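Local coordinates for FixG-related protein (PDB 2R39) that is of unknown function but forms the C-terminal Ig-like domain of a probable membrane protein that may bind 4Fe-4S clusters and take part in electron transport, at residues A11-V15 against Q96-T100; Q45-L51 against Q65-P71; L56-Y62 against M79-D84; V53-N57 against I92-Q96; V31-Y35 against S112-K116. One frame throughout, in Å; residues are numbered along the deposited sequence.

Interaction 1 of 5, residues A11-V15 against Q96-T100; sequences AGMSV and QFILT
This is a face-to-face contact across the core of an Ig-like beta sandwich: edge strand 11-17 of one sheet lies over strand 92-101 of the other. Both segments are fully extended, their axes 8.3 Å apart and nearly antiparallel at 160°, with Met13 opposite Leu99 and Val15 opposite Phe97. Ala11, Met13 and Val15 point inward on one side, Phe97 and Leu99 on the other. Met13, a selenomethionine, reaches furthest: chi1 and chi2 are t and chi3 is p, which drops CE between its two partners, 4.1 Å from Phe97 CB and 3.9 Å from Leu99 CB, and 3.5 Å from Phe97 O. To one side Ala11 CB meets Leu99 CD2 at 4.2 Å; to the other Val15 CG2 approaches Phe97 CD2 at 3.9 Å, with Phe97 in the m rotamer. The Phe97 ring also packs edge-to-face with Tyr35. The side chains that meet here are all apolar, so the two sheets are held at this point by hydrophobic burial and close fit.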
# COMPACT_ATOMS: atom_id res chain seq x y z
N ALA A 11 0.25 11.43 -11.22
CA ALA A 11 -0.55 10.53 -10.40
C ALA A 11 -0.53 11.02 -8.97
O ALA A 11 0.35 11.79 -8.59
CB ALA A 11 0.00 9.09 -10.47
N GLY A 12 -1.49 10.54 -8.19
CA GLY A 12 -1.50 10.80 -6.75
C GLY A 12 -1.79 9.51 -6.01
O GLY A 12 -2.44 8.62 -6.54
N MSE A 13 -1.29 9.41 -4.79
CA MSE A 13 -1.69 8.34 -3.91
C MSE A 13 -1.66 8.82 -2.48
O MSE A 13 -0.75 9.52 -2.08
CB MSE A 13 -0.78 7.10 -4.05
CG MSE A 13 -1.18 5.98 -3.08
SE MSE A 13 -0.17 4.34 -3.29
CE MSE A 13 1.60 5.03 -2.80
N SER A 14 -2.68 8.44 -1.73
CA SER A 14 -2.66 8.62 -0.30
C SER A 14 -3.01 7.30 0.35
O SER A 14 -3.48 6.37 -0.32
CB SER A 14 -3.58 9.77 0.15
OG SER A 14 -4.92 9.53 -0.22
N VAL A 15 -2.71 7.20 1.63
CA VAL A 15 -2.85 5.96 2.37
C VAL A 15 -3.53 6.27 3.69
O VAL A 15 -3.16 7.23 4.35
CB VAL A 15 -1.47 5.33 2.68
CG1 VAL A 15 -1.61 4.14 3.66
CG2 VAL A 15 -0.80 4.87 1.38
N GLN A 96 6.78 1.90 3.60
CA GLN A 96 6.34 2.85 2.60
C GLN A 96 5.57 2.08 1.59
O GLN A 96 6.04 1.02 1.13
CB GLN A 96 7.52 3.41 1.82
CG GLN A 96 8.18 4.62 2.38
CD GLN A 96 9.27 5.05 1.43
OE1 GLN A 96 9.73 4.24 0.60
NE2 GLN A 96 9.66 6.30 1.51
N PHE A 97 4.41 2.61 1.21
CA PHE A 97 3.71 2.15 0.03
C PHE A 97 4.22 2.94 -1.18
O PHE A 97 4.50 4.16 -1.09
CB PHE A 97 2.22 2.33 0.21
CG PHE A 97 1.63 1.38 1.23
CD1 PHE A 97 1.35 0.07 0.88
CD2 PHE A 97 1.34 1.82 2.52
CE1 PHE A 97 0.79 -0.81 1.81
CE2 PHE A 97 0.78 0.95 3.45
CZ PHE A 97 0.52 -0.36 3.09
N ILE A 98 4.37 2.23 -2.29
CA ILE A 98 4.98 2.84 -3.44
C ILE A 98 4.08 2.63 -4.63
O ILE A 98 3.70 1.49 -4.92
CB ILE A 98 6.40 2.28 -3.65
CG1 ILE A 98 7.26 2.60 -2.41
CG2 ILE A 98 7.03 2.84 -4.96
CD1 ILE A 98 8.33 1.57 -2.14
N LEU A 99 3.72 3.73 -5.29
CA LEU A 99 3.01 3.63 -6.55
C LEU A 99 4.04 3.85 -7.65
O LEU A 99 4.77 4.84 -7.65
CB LEU A 99 1.88 4.69 -6.63
CG LEU A 99 1.14 4.73 -7.98
CD1 LEU A 99 -0.28 5.21 -7.80
CD2 LEU A 99 1.88 5.60 -8.98
N THR A 100 4.13 2.90 -8.57
CA THR A 100 5.02 3.01 -9.70
C THR A 100 4.20 3.15 -10.98
O THR A 100 3.40 2.28 -11.30
CB THR A 100 5.94 1.77 -9.81
OG1 THR A 100 6.70 1.66 -8.60
CG2 THR A 100 6.90 1.91 -11.00

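Interaction 2 of 5, residues Q45-L51 against Q65-P71; sequences QVQEYNL and QTIQVEP
Two extended strands, 47-51 and 66-69, run antiparallel side by side, their axes 4.7 Å apart and 153° between directions. Gln47 with Val69 and Tyr49 with Ile67 are hydrogen-bonded pairs; Glu48 with Gln68 and Asn50 with Thr66 are non-hydrogen-bonded. Gln47 N gives to Val69 O (3.0 Å) and Val69 N to Gln47 O (2.8 Å); Tyr49 N to Ile67 O and Ile67 N to Tyr49 O are both 3.0 Å. Leu51 N to Gln65 O (2.7 Å) carries the pattern to Gln65, just before strand 66-69, where a water joins Leu51 O to Gln65 NE2. At the other end Val46 and Pro71 meet more loosely, Val46 CG2 to Pro71 CD 4.1 Å.

This is regular edge pairing in one sheet of the Ig-like sandwich, and side chains alternate. On the polar outer face Thr66 OG1 donates to Asn50 OD1 at 2.8 Å, next to Glu48 and Gln68. On the inner face Tyr49 (chi1 m) turns its ring edge to Val69 CG2, 3.4 Å from Tyr49 CE2, while Tyr49 CB lies 4.0 Å from Ile67 CG1 and Leu51 CD1 meets Ile67 CD1 at 4.2 Å. Strand 66-69 forms one edge of its sheet, and strand 92-101 flanks 47-54 on its other side. Facing the opposing sheet, Tyr49 packs on Val39, Leu51 on Leu37 and Leu77, Ile67 on Leu75 and Leu77, and Val69 on Leu75.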
# COMPACT_ATOMS: atom_id res chain seq x y z
N GLN A 45 -4.84 10.54 -20.14
CA GLN A 45 -4.77 9.21 -20.74
C GLN A 45 -4.92 8.14 -19.65
O GLN A 45 -4.65 8.42 -18.47
CB GLN A 45 -3.43 9.00 -21.45
CG GLN A 45 -3.22 9.79 -22.75
CD GLN A 45 -2.08 9.22 -23.60
OE1 GLN A 45 -1.13 8.63 -23.07
NE2 GLN A 45 -2.19 9.38 -24.91
N VAL A 46 -5.36 6.94 -20.04
CA VAL A 46 -5.36 5.75 -19.17
C VAL A 46 -3.92 5.43 -18.76
O VAL A 46 -3.01 5.51 -19.59
CB VAL A 46 -5.98 4.51 -19.89
CG1 VAL A 46 -5.97 3.26 -18.98
CG2 VAL A 46 -7.39 4.80 -20.35
N GLN A 47 -3.71 5.08 -17.49
CA GLN A 47 -2.38 4.73 -17.00
C GLN A 47 -2.40 3.40 -16.24
O GLN A 47 -3.45 2.98 -15.77
CB GLN A 47 -1.82 5.87 -16.12
CG GLN A 47 -1.84 7.29 -16.77
CD GLN A 47 -0.88 7.46 -17.93
OE1 GLN A 47 -0.01 6.62 -18.17
NE2 GLN A 47 -1.04 8.56 -18.67
N GLU A 48 -1.23 2.75 -16.12
CA GLU A 48 -1.08 1.50 -15.35
C GLU A 48 -0.08 1.73 -14.24
O GLU A 48 1.02 2.23 -14.47
CB GLU A 48 -0.61 0.29 -16.21
CG GLU A 48 -0.26 -0.98 -15.34
CD GLU A 48 0.27 -2.21 -16.12
OE1 GLU A 48 -0.42 -2.68 -17.03
OE2 GLU A 48 1.38 -2.72 -15.77
N TYR A 49 -0.46 1.34 -13.02
CA TYR A 49 0.40 1.51 -11.85
C TYR A 49 0.69 0.15 -11.19
O TYR A 49 -0.14 -0.75 -11.24
CB TYR A 49 -0.23 2.49 -10.83
CG TYR A 49 -0.72 3.81 -11.43
CD1 TYR A 49 0.16 4.69 -12.05
CD2 TYR A 49 -2.06 4.17 -11.37
CE1 TYR A 49 -0.29 5.91 -12.59
CE2 TYR A 49 -2.52 5.40 -11.90
CZ TYR A 49 -1.62 6.26 -12.52
OH TYR A 49 -2.07 7.46 -13.07
N ASN A 50 1.88 -0.00 -10.62
CA ASN A 50 2.15 -1.12 -9.71
C ASN A 50 2.15 -0.53 -8.30
O ASN A 50 2.60 0.61 -8.09
CB ASN A 50 3.53 -1.74 -9.94
CG ASN A 50 3.61 -2.73 -11.13
OD1 ASN A 50 2.62 -3.30 -11.60
ND2 ASN A 50 4.84 -2.97 -11.57
N LEU A 51 1.70 -1.34 -7.35
CA LEU A 51 1.65 -0.95 -5.95
C LEU A 51 2.49 -1.95 -5.19
O LEU A 51 2.40 -3.16 -5.41
CB LEU A 51 0.22 -0.93 -5.42
CG LEU A 51 -0.80 -0.14 -6.25
CD1 LEU A 51 -2.19 -0.52 -5.86
CD2 LEU A 51 -0.61 1.40 -6.14
N GLN A 65 -2.47 -5.09 -6.80
CA GLN A 65 -1.05 -4.94 -7.01
C GLN A 65 -0.74 -4.12 -8.28
O GLN A 65 0.20 -3.33 -8.31
CB GLN A 65 -0.41 -6.33 -7.13
CG GLN A 65 1.07 -6.28 -7.22
CD GLN A 65 1.72 -7.64 -7.12
OE1 GLN A 65 1.71 -8.43 -8.07
NE2 GLN A 65 2.32 -7.90 -5.97
N THR A 66 -1.50 -4.37 -9.33
CA THR A 66 -1.31 -3.71 -10.61
C THR A 66 -2.70 -3.26 -11.04
O THR A 66 -3.63 -4.07 -11.03
CB THR A 66 -0.71 -4.69 -11.66
OG1 THR A 66 0.58 -5.12 -11.21
CG2 THR A 66 -0.55 -4.02 -13.00
N ILE A 67 -2.83 -2.01 -11.45
CA ILE A 67 -4.15 -1.43 -11.78
C ILE A 67 -4.12 -0.58 -13.05
O ILE A 67 -3.08 -0.00 -13.38
CB ILE A 67 -4.70 -0.56 -10.61
CG1 ILE A 67 -3.63 0.42 -10.12
CG2 ILE A 67 -5.16 -1.42 -9.46
CD1 ILE A 67 -4.09 1.41 -9.08
N GLN A 68 -5.25 -0.53 -13.76
CA GLN A 68 -5.45 0.41 -14.86
C GLN A 68 -6.40 1.52 -14.39
O GLN A 68 -7.50 1.23 -13.90
CB GLN A 68 -6.08 -0.29 -16.08
CG GLN A 68 -5.08 -0.93 -17.03
CD GLN A 68 -5.74 -1.50 -18.27
OE1 GLN A 68 -6.85 -1.08 -18.66
NE2 GLN A 68 -5.07 -2.45 -18.90
N VAL A 69 -5.98 2.77 -14.54
CA VAL A 69 -6.74 3.92 -14.03
C VAL A 69 -7.08 4.90 -15.15
O VAL A 69 -6.21 5.30 -15.92
CB VAL A 69 -5.96 4.64 -12.90
CG1 VAL A 69 -6.83 5.68 -12.19
CG2 VAL A 69 -5.44 3.63 -11.89
N GLU A 70 -8.36 5.28 -15.24
CA GLU A 70 -8.85 6.17 -16.29
C GLU A 70 -8.50 7.63 -16.00
O GLU A 70 -8.22 7.97 -14.85
CB GLU A 70 -10.38 6.01 -16.46
CG GLU A 70 -10.83 4.66 -17.02
CD GLU A 70 -10.53 4.49 -18.50
OE1 GLU A 70 -10.47 5.50 -19.23
OE2 GLU A 70 -10.36 3.34 -18.95
N PRO A 71 -8.48 8.50 -17.04
CA PRO A 71 -8.18 9.92 -16.81
C PRO A 71 -9.06 10.54 -15.72
O PRO A 71 -10.30 10.45 -15.80
CB PRO A 71 -8.48 10.56 -18.17
CG PRO A 71 -8.34 9.48 -19.15
CD PRO A 71 -8.68 8.19 -18.46
O HOH W 1 2.56 -5.58 -4.20

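Interaction 3 of 5, residues L56-Y62 against M79-D84; sequences LNDVSWY and MSLGAD
Strand 60-62, at the edge of one sheet of the Ig-like sandwich, zips antiparallel onto strand 74-83, axes 4.8 Å apart at 163°. The sharpest fit is selenomethionine Met79 (chi1 p): CE sits over the Trp61 six-membered ring, 3.3 Å from its centroid (CH-pi), with SE oblique at 4.2 Å from the same centroid, a Met-aromatic contact. Leu81 CD2 pushes against the same indole, 3.7 Å from Trp61 CE3, while its CD1 meets Leu56 CD1 at 4.1 Å. On the reverse face the Tyr62 ring lies edge-on to Gly82, CE2 3.9 Å from Gly82 N; a CB there would crowd it. Ser60 and Tyr62 make hydrogen-bonded pairs with Gly82 and Ser80: Ser60 N to Gly82 O is 2.6 Å, Tyr62 N to Ser80 O 2.9 Å. Beyond the strand Asp58 OD1 accepts from Asp84 N at 3.1 Å. Glu30 holds Ser60 OG and Tyr62 OH. Strand 31-41 flanks 74-83 on its other side, and Phe97 of the opposing sheet packs on Met79.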
# COMPACT_ATOMS: atom_id res chain seq x y z
N LEU A 56 9.36 -4.35 5.26
CA LEU A 56 9.12 -5.61 6.00
C LEU A 56 10.02 -6.71 5.46
O LEU A 56 10.11 -6.90 4.24
CB LEU A 56 7.64 -6.02 5.90
CG LEU A 56 6.73 -5.17 6.80
CD1 LEU A 56 5.26 -5.21 6.35
CD2 LEU A 56 6.87 -5.64 8.26
N ASN A 57 10.69 -7.44 6.36
CA ASN A 57 11.62 -8.51 5.96
C ASN A 57 10.91 -9.82 5.60
O ASN A 57 11.46 -10.71 4.95
CB ASN A 57 12.66 -8.72 7.08
CG ASN A 57 13.56 -7.50 7.28
OD1 ASN A 57 13.66 -6.64 6.41
ND2 ASN A 57 14.21 -7.44 8.41
N ASP A 58 9.67 -9.92 6.04
CA ASP A 58 8.79 -11.03 5.70
C ASP A 58 7.41 -10.42 5.66
O ASP A 58 6.99 -9.77 6.63
CB ASP A 58 8.87 -12.13 6.76
CG ASP A 58 7.83 -13.22 6.56
OD1 ASP A 58 6.64 -12.99 6.89
OD2 ASP A 58 8.19 -14.31 6.07
N VAL A 59 6.71 -10.58 4.54
CA VAL A 59 5.38 -10.00 4.44
C VAL A 59 4.58 -10.69 3.34
O VAL A 59 5.13 -11.15 2.32
CB VAL A 59 5.42 -8.44 4.25
CG1 VAL A 59 6.19 -8.05 2.99
CG2 VAL A 59 4.01 -7.81 4.25
N SER A 60 3.29 -10.82 3.61
CA SER A 60 2.30 -11.20 2.61
C SER A 60 1.49 -9.97 2.24
O SER A 60 1.17 -9.13 3.10
CB SER A 60 1.37 -12.27 3.16
OG SER A 60 2.10 -13.44 3.48
N TRP A 61 1.24 -9.83 0.94
CA TRP A 61 0.39 -8.78 0.39
C TRP A 61 -0.96 -9.39 0.06
O TRP A 61 -1.04 -10.51 -0.47
CB TRP A 61 1.05 -8.21 -0.87
CG TRP A 61 0.30 -7.11 -1.57
CD1 TRP A 61 -0.82 -7.24 -2.37
CD2 TRP A 61 0.64 -5.72 -1.58
NE1 TRP A 61 -1.20 -6.01 -2.85
CE2 TRP A 61 -0.32 -5.06 -2.39
CE3 TRP A 61 1.66 -4.95 -0.98
CZ2 TRP A 61 -0.30 -3.66 -2.60
CZ3 TRP A 61 1.69 -3.57 -1.20
CH2 TRP A 61 0.72 -2.94 -2.00
N TYR A 62 -2.03 -8.67 0.39
CA TYR A 62 -3.39 -9.09 0.10
C TYR A 62 -4.20 -7.94 -0.49
O TYR A 62 -4.72 -7.10 0.24
CB TYR A 62 -4.07 -9.63 1.35
CG TYR A 62 -3.36 -10.78 2.02
CD1 TYR A 62 -3.52 -12.09 1.56
CD2 TYR A 62 -2.56 -10.57 3.15
CE1 TYR A 62 -2.87 -13.16 2.18
CE2 TYR A 62 -1.91 -11.64 3.78
CZ TYR A 62 -2.07 -12.93 3.29
OH TYR A 62 -1.43 -14.00 3.90
N MSE A 79 -7.03 -3.06 1.39
CA MSE A 79 -6.06 -4.15 1.31
C MSE A 79 -5.56 -4.49 2.70
O MSE A 79 -5.86 -3.79 3.67
CB MSE A 79 -4.87 -3.72 0.45
CG MSE A 79 -4.11 -2.52 1.04
SE MSE A 79 -2.43 -2.28 0.13
CE MSE A 79 -1.54 -3.94 0.67
N SER A 80 -4.78 -5.56 2.79
CA SER A 80 -4.07 -5.86 4.03
C SER A 80 -2.65 -6.41 3.77
O SER A 80 -2.32 -6.85 2.65
CB SER A 80 -4.91 -6.76 4.92
OG SER A 80 -4.88 -8.10 4.49
N LEU A 81 -1.83 -6.32 4.82
CA LEU A 81 -0.48 -6.90 4.86
C LEU A 81 -0.44 -7.91 5.98
O LEU A 81 -1.00 -7.65 7.06
CB LEU A 81 0.57 -5.80 5.12
CG LEU A 81 0.80 -4.72 4.04
CD1 LEU A 81 1.89 -3.73 4.49
CD2 LEU A 81 1.16 -5.34 2.69
N GLY A 82 0.21 -9.05 5.74
CA GLY A 82 0.43 -10.07 6.78
C GLY A 82 1.92 -10.25 6.99
O GLY A 82 2.70 -10.21 6.03
N ALA A 83 2.35 -10.42 8.23
CA ALA A 83 3.76 -10.67 8.49
C ALA A 83 3.90 -11.74 9.54
O ALA A 83 3.11 -11.80 10.46
CB ALA A 83 4.47 -9.37 8.95
N ASP A 84 4.92 -12.58 9.40
CA ASP A 84 5.27 -13.56 10.44
C ASP A 84 5.87 -12.77 11.60
O ASP A 84 6.91 -12.12 11.40
CB ASP A 84 6.29 -14.55 9.87
CG ASP A 84 6.78 -15.57 10.88
OD1 ASP A 84 6.47 -15.48 12.10
OD2 ASP A 84 7.50 -16.49 10.44
O HOH W 2 7.48 -10.42 9.37

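Interaction 4 of 5, residues V53-N57 against I92-Q96; sequences VKGLN and ITTIQ
Val53, still in strand, packs CG2 3.8 Å from Ile95 CB and sets CA 3.2 Å from Gln96 O in a CA-H...O contact; the touching parts run 159° apart. Lys54 closes the antiparallel pairing as a hydrogen-bonded pair with Gln96: Lys54 N to Gln96 O 2.8 Å, Gln96 N to Lys54 O 3.0 Å, side chains on the outer face. At Gly55 the backbone swings to phi 120°, psi -8°, where a CB would collide with Thr94 O and jam against the preceding carbonyl. Direct pairing ends; a water spans the widening gap, donating to Gly55 O and Thr94 O, both at 2.7 Å. Leu56 (m, t) leaves the backbone sideways, but its end reaches back, CG 3.8 Å from Ile95 CG2 and CD2 3.9 Å from Thr93 CG2. A strand pairing of the Ig-like sandwich ends here as the chain crosses to the opposing sheet. Strand 92-101 pairs on its other side with 106-115, and Leu81 of the opposing sheet packs on Val53, Leu56 and Ile95.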
# COMPACT_ATOMS: atom_id res chain seq x y z
N VAL A 53 5.13 -2.41 -1.28
CA VAL A 53 5.43 -1.95 0.07
C VAL A 53 6.92 -2.25 0.31
O VAL A 53 7.46 -3.26 -0.19
CB VAL A 53 4.55 -2.59 1.20
CG1 VAL A 53 4.70 -4.16 1.25
CG2 VAL A 53 4.86 -1.97 2.57
N LYS A 54 7.59 -1.36 1.02
CA LYS A 54 8.93 -1.69 1.45
C LYS A 54 9.07 -1.48 2.94
O LYS A 54 8.32 -0.68 3.53
CB LYS A 54 9.96 -0.94 0.59
CG LYS A 54 10.42 0.37 1.10
CD LYS A 54 11.77 0.76 0.49
CE LYS A 54 11.76 0.67 -1.03
NZ LYS A 54 12.72 1.66 -1.64
N GLY A 55 9.96 -2.25 3.56
CA GLY A 55 10.24 -2.10 4.98
C GLY A 55 9.97 -3.32 5.84
O GLY A 55 10.32 -3.32 7.01
N LEU A 56 9.36 -4.35 5.26
CA LEU A 56 9.12 -5.61 6.00
C LEU A 56 10.02 -6.71 5.46
O LEU A 56 10.11 -6.90 4.24
CB LEU A 56 7.64 -6.02 5.90
CG LEU A 56 6.73 -5.17 6.80
CD1 LEU A 56 5.26 -5.21 6.35
CD2 LEU A 56 6.87 -5.64 8.26
N ASN A 57 10.69 -7.44 6.36
CA ASN A 57 11.62 -8.51 5.96
C ASN A 57 10.91 -9.82 5.60
O ASN A 57 11.46 -10.71 4.95
CB ASN A 57 12.66 -8.72 7.08
CG ASN A 57 13.56 -7.50 7.28
OD1 ASN A 57 13.66 -6.64 6.41
ND2 ASN A 57 14.21 -7.44 8.41
N ILE A 92 6.67 -2.14 16.06
CA ILE A 92 6.37 -1.07 15.09
C ILE A 92 7.40 -1.00 13.99
O ILE A 92 8.57 -0.67 14.24
CB ILE A 92 6.28 0.34 15.75
CG1 ILE A 92 5.26 0.32 16.87
CG2 ILE A 92 5.91 1.42 14.66
CD1 ILE A 92 5.39 1.42 17.81
N THR A 93 6.95 -1.28 12.77
CA THR A 93 7.81 -1.19 11.61
C THR A 93 7.39 -0.02 10.71
O THR A 93 6.21 0.11 10.33
CB THR A 93 7.76 -2.52 10.82
OG1 THR A 93 8.02 -3.61 11.72
CG2 THR A 93 8.79 -2.54 9.71
N THR A 94 8.37 0.83 10.35
CA THR A 94 8.16 1.84 9.31
C THR A 94 8.15 1.20 7.95
O THR A 94 9.04 0.42 7.61
CB THR A 94 9.25 2.95 9.35
OG1 THR A 94 9.17 3.59 10.60
CG2 THR A 94 8.98 4.01 8.26
N ILE A 95 7.10 1.50 7.17
CA ILE A 95 6.97 0.97 5.83
C ILE A 95 6.66 2.13 4.90
O ILE A 95 6.30 3.22 5.36
CB ILE A 95 5.86 -0.14 5.74
CG1 ILE A 95 4.49 0.42 6.19
CG2 ILE A 95 6.24 -1.38 6.64
CD1 ILE A 95 3.24 -0.47 5.87
N GLN A 96 6.78 1.90 3.60
CA GLN A 96 6.34 2.85 2.60
C GLN A 96 5.57 2.08 1.59
O GLN A 96 6.04 1.02 1.13
CB GLN A 96 7.52 3.41 1.82
CG GLN A 96 8.18 4.62 2.38
CD GLN A 96 9.27 5.05 1.43
OE1 GLN A 96 9.73 4.24 0.60
NE2 GLN A 96 9.66 6.30 1.51
O HOH W 3 11.35 -0.93 7.86

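Interaction 5 of 5, residues V31-Y35 against S112-K116; sequences VENTY and SRFIK
Asn33 is the key side chain here: with chi1 m its carboxamide reaches from strand 31-41 to the backbone of strand 106-115 and grips one residue twice, Asn33 OD1 accepting from Ile115 N at 2.9 Å and Asn33 ND2 donating to Ile115 O at 2.9 Å. ND2 also gives a bond to Glu32 O (2.7 Å), and Arg17 adds a second donor to OD1. Tyr35, also m, stretches its ring the same way, so that Tyr35 OH donates to Arg113 O at 2.7 Å while CE1 lies 3.5 Å from Ser112 OG. The strand axes are 7.3 Å apart and run 152° to one another, Asn33 opposite Phe114 and Val31 opposite Lys116. These strands belong to different sheets of an Ig-like sandwich, so side-chain amide and hydroxyl groups stand in for the main-chain pairing that neighbours within a sheet would make. Phe114 comes back from the other side: chi1 t carries its ring between the two backbones, its edge at Val31 O (CZ to O 3.2 Å) and Asn33 CG over its face. Val31, in the p rotamer, sets CG1 3.7 Å from Phe114 CE2 and 4.2 Å from Lys116 CG. Arg113 turns away along its own strand, NH1 bonding Ser112 O at 3.0 Å and forming a salt bridge with Glu111.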
# COMPACT_ATOMS: atom_id res chain seq x y z
N VAL A 31 0.43 -11.91 11.57
CA VAL A 31 -0.30 -10.76 12.06
C VAL A 31 -0.66 -9.86 10.86
O VAL A 31 0.15 -9.65 9.96
CB VAL A 31 0.41 -10.03 13.26
CG1 VAL A 31 1.78 -9.52 12.89
CG2 VAL A 31 -0.47 -8.92 13.83
N GLU A 32 -1.88 -9.35 10.86
CA GLU A 32 -2.39 -8.57 9.76
C GLU A 32 -2.53 -7.10 10.14
O GLU A 32 -2.76 -6.79 11.31
CB GLU A 32 -3.75 -9.12 9.36
CG GLU A 32 -4.20 -8.71 7.99
CD GLU A 32 -5.35 -9.53 7.50
OE1 GLU A 32 -6.40 -9.53 8.19
OE2 GLU A 32 -5.20 -10.16 6.42
N ASN A 33 -2.35 -6.20 9.16
CA ASN A 33 -2.76 -4.79 9.28
C ASN A 33 -3.55 -4.44 8.05
O ASN A 33 -3.18 -4.86 6.96
CB ASN A 33 -1.55 -3.84 9.32
CG ASN A 33 -0.96 -3.64 10.71
OD1 ASN A 33 -0.23 -2.68 10.95
ND2 ASN A 33 -1.23 -4.57 11.61
N THR A 34 -4.61 -3.65 8.20
CA THR A 34 -5.42 -3.22 7.05
C THR A 34 -5.20 -1.74 6.69
O THR A 34 -4.93 -0.90 7.56
CB THR A 34 -6.93 -3.45 7.26
OG1 THR A 34 -7.37 -2.74 8.43
CG2 THR A 34 -7.24 -4.94 7.40
N TYR A 35 -5.33 -1.47 5.39
CA TYR A 35 -5.06 -0.17 4.79
C TYR A 35 -6.07 0.13 3.69
O TYR A 35 -6.64 -0.79 3.10
CB TYR A 35 -3.66 -0.15 4.15
CG TYR A 35 -2.54 -0.59 5.06
CD1 TYR A 35 -1.84 0.34 5.82
CD2 TYR A 35 -2.19 -1.94 5.18
CE1 TYR A 35 -0.80 -0.06 6.68
CE2 TYR A 35 -1.17 -2.35 6.04
CZ TYR A 35 -0.48 -1.41 6.78
OH TYR A 35 0.54 -1.82 7.61
N SER A 112 3.98 4.71 5.98
CA SER A 112 2.93 4.26 6.88
C SER A 112 3.57 3.37 7.95
O SER A 112 4.77 3.43 8.17
CB SER A 112 1.86 3.50 6.07
OG SER A 112 0.77 3.10 6.89
N ARG A 113 2.78 2.53 8.60
CA ARG A 113 3.31 1.72 9.70
C ARG A 113 2.79 0.31 9.62
O ARG A 113 1.68 0.12 9.17
CB ARG A 113 2.88 2.31 11.05
CG ARG A 113 3.40 3.74 11.36
CD ARG A 113 4.90 3.76 11.66
NE ARG A 113 5.35 5.11 12.00
CZ ARG A 113 5.86 5.98 11.14
NH1 ARG A 113 5.97 5.65 9.85
NH2 ARG A 113 6.20 7.19 11.56
N PHE A 114 3.60 -0.68 10.04
CA PHE A 114 3.07 -2.02 10.30
C PHE A 114 3.28 -2.26 11.78
O PHE A 114 4.41 -2.15 12.28
CB PHE A 114 3.75 -3.14 9.49
CG PHE A 114 3.07 -4.49 9.66
CD1 PHE A 114 2.04 -4.88 8.82
CD2 PHE A 114 3.41 -5.34 10.73
CE1 PHE A 114 1.38 -6.11 9.01
CE2 PHE A 114 2.75 -6.56 10.92
CZ PHE A 114 1.74 -6.93 10.07
N ILE A 115 2.20 -2.59 12.48
CA ILE A 115 2.21 -2.67 13.94
C ILE A 115 1.62 -3.99 14.40
O ILE A 115 0.52 -4.38 13.97
CB ILE A 115 1.50 -1.43 14.58
CG1 ILE A 115 2.07 -0.13 13.99
CG2 ILE A 115 1.63 -1.43 16.13
CD1 ILE A 115 1.33 1.14 14.44
N LYS A 116 2.37 -4.68 15.26
CA LYS A 116 1.95 -5.92 15.90
C LYS A 116 1.14 -5.65 17.17
O LYS A 116 1.15 -4.54 17.69
CB LYS A 116 3.18 -6.78 16.23
CG LYS A 116 2.88 -8.21 16.73
CD LYS A 116 4.18 -9.03 16.81
CE LYS A 116 5.43 -8.14 17.05
NZ LYS A 116 6.71 -8.90 16.87

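In the fold
Interactions 2 and 4 pair strands within one four-stranded sheet, interaction 3 does so in the other, and interactions 1 and 5 bridge the two. All lie within one Ig-like sandwich. Interactions 3, 4 and 5 cluster at one end, centres 8 to 9 Å apart; interaction 2 lies at the other, 22 to 24 Å from them, with interaction 1 12 Å from it. Strand 47-54 serves both 2 and 4, then the chain leaves it through Leu56 and Asn57, common to 3 and 4, to enter the opposing sheet. Interactions 1 and 5 alternate along the sequence, tying the first two strands to the last two, so chain beginning and end close one compact domain.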